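Local coordinates for protein hydrazine synthase alpha subunit (Candidatus Kuenenia stuttgartiensis, PDB 5C2V) that forms hydrazine from hydroxylamine and ammonia as the alpha subunit of the heme-containing hydrazine synthase complex of an anammox bacterium, at residues 297-302 with 326-330. Residues are numbered along the deposited sequence; the frame is centred on the assembly and turned at random.
Sequences KIVYVE and YEKLT
Glu302 and Tyr326 reach for each other from opposite directions, and the phenol OH donates to OE1 of Glu302 at 2.8 Å, on the syn side of the carboxylate and 21° out of its plane. Carboxylate and ring lie nearly parallel, 16° apart, with OE1 at the ring's edge. With CG anti to its backbone N (chi1 -163°) and the chain extended, Glu302 carries its acid out to this ring. From the solvent side, NZ of exposed Lys328 forms a salt bridge with OE2 of this buried acid; its modelled separation is doubtfully short. Beside this cluster the hydroxyl of Tyr300 meets the edge of the Tyr326 ring, OH to CE2 3.3 Å, the two side chains crossing at about a right angle. Between the two ends, CG1 of Val299 packs on CD1 of Leu329 at 3.8 Å, both residues buried. The other end is looser: partly exposed Lys297 and Glu327 share one salt bridge, NZ of Lys297 to the syn lone pair of OE2 of Glu327, 2.9 Å. The contact joins strand 297-303 to short strand 327-328 and its flanking residues across strand 312-317, in a four-stranded antiparallel sheet consistent with one blade of the six-bladed propeller.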
# COMPACT_ATOMS: atom_id res chain seq x y z
N LYS D 297 -20.86 -3.42 19.44
CA LYS D 297 -20.01 -3.51 18.26
C LYS D 297 -20.60 -2.72 17.10
O LYS D 297 -21.79 -2.82 16.81
CB LYS D 297 -19.81 -4.97 17.84
CG LYS D 297 -19.06 -5.82 18.84
CD LYS D 297 -18.91 -7.25 18.33
CE LYS D 297 -18.13 -8.11 19.31
NZ LYS D 297 -18.00 -9.51 18.84
N ILE D 298 -19.76 -1.93 16.44
CA ILE D 298 -20.16 -1.29 15.20
C ILE D 298 -20.08 -2.34 14.11
O ILE D 298 -19.00 -2.86 13.82
CB ILE D 298 -19.28 -0.09 14.84
CG1 ILE D 298 -19.25 0.93 15.97
CG2 ILE D 298 -19.76 0.56 13.54
CD1 ILE D 298 -18.33 2.11 15.71
N VAL D 299 -21.23 -2.65 13.52
CA VAL D 299 -21.31 -3.66 12.47
C VAL D 299 -21.68 -2.97 11.17
O VAL D 299 -22.69 -2.27 11.09
CB VAL D 299 -22.35 -4.75 12.80
CG1 VAL D 299 -22.53 -5.68 11.61
CG2 VAL D 299 -21.94 -5.52 14.04
N TYR D 300 -20.85 -3.17 10.15
CA TYR D 300 -21.04 -2.45 8.90
C TYR D 300 -20.79 -3.32 7.68
O TYR D 300 -20.15 -4.37 7.76
CB TYR D 300 -20.12 -1.22 8.86
CG TYR D 300 -18.64 -1.53 8.93
CD1 TYR D 300 -18.03 -1.85 10.14
CD2 TYR D 300 -17.85 -1.49 7.79
CE1 TYR D 300 -16.68 -2.12 10.20
CE2 TYR D 300 -16.49 -1.76 7.85
CZ TYR D 300 -15.91 -2.08 9.06
OH TYR D 300 -14.57 -2.35 9.12
N VAL D 301 -21.32 -2.86 6.55
CA VAL D 301 -21.11 -3.52 5.28
C VAL D 301 -19.79 -3.07 4.68
O VAL D 301 -19.59 -1.88 4.40
CB VAL D 301 -22.25 -3.23 4.28
CG1 VAL D 301 -21.87 -3.69 2.88
CG2 VAL D 301 -23.54 -3.88 4.75
N GLU D 302 -18.89 -4.03 4.50
CA GLU D 302 -17.61 -3.78 3.86
C GLU D 302 -17.67 -4.29 2.43
O GLU D 302 -17.65 -5.50 2.18
CB GLU D 302 -16.48 -4.46 4.64
CG GLU D 302 -15.09 -3.94 4.33
CD GLU D 302 -14.02 -4.65 5.12
OE1 GLU D 302 -13.50 -4.07 6.09
OE2 GLU D 302 -13.69 -5.81 4.76
N TYR D 326 -10.93 -5.38 15.55
CA TYR D 326 -11.48 -5.66 14.22
C TYR D 326 -11.72 -7.15 14.01
O TYR D 326 -10.96 -7.99 14.52
CB TYR D 326 -10.55 -5.12 13.13
CG TYR D 326 -11.04 -5.35 11.72
CD1 TYR D 326 -10.68 -6.50 11.01
CD2 TYR D 326 -11.86 -4.43 11.08
CE1 TYR D 326 -11.13 -6.71 9.72
CE2 TYR D 326 -12.31 -4.63 9.79
CZ TYR D 326 -11.94 -5.78 9.12
OH TYR D 326 -12.39 -5.99 7.83
N GLU D 327 -12.77 -7.49 13.27
CA GLU D 327 -13.07 -8.88 12.95
C GLU D 327 -13.88 -9.02 11.67
O GLU D 327 -14.56 -8.09 11.24
CB GLU D 327 -13.82 -9.54 14.11
CG GLU D 327 -15.11 -8.84 14.50
CD GLU D 327 -15.86 -9.57 15.60
OE1 GLU D 327 -15.70 -10.81 15.70
OE2 GLU D 327 -16.59 -8.91 16.36
N LYS D 328 -13.82 -10.21 11.07
CA LYS D 328 -14.58 -10.53 9.87
C LYS D 328 -15.77 -11.42 10.22
O LYS D 328 -15.58 -12.55 10.67
CB LYS D 328 -13.70 -11.21 8.83
CG LYS D 328 -13.80 -10.62 7.43
CD LYS D 328 -13.19 -9.23 7.38
CE LYS D 328 -13.13 -8.71 5.95
NZ LYS D 328 -12.43 -7.39 5.88
N LEU D 329 -16.98 -10.92 10.02
CA LEU D 329 -18.18 -11.65 10.40
C LEU D 329 -18.64 -12.67 9.36
O LEU D 329 -19.36 -13.61 9.70
CB LEU D 329 -19.32 -10.66 10.68
CG LEU D 329 -19.06 -9.65 11.79
CD1 LEU D 329 -20.26 -8.73 11.98
CD2 LEU D 329 -18.71 -10.36 13.09
N THR D 330 -18.23 -12.50 8.11
CA THR D 330 -18.75 -13.31 7.01
C THR D 330 -17.68 -13.67 5.97
O THR D 330 -16.49 -13.45 6.19
CB THR D 330 -19.90 -12.60 6.27
OG1 THR D 330 -19.45 -11.33 5.77
CG2 THR D 330 -21.10 -12.38 7.18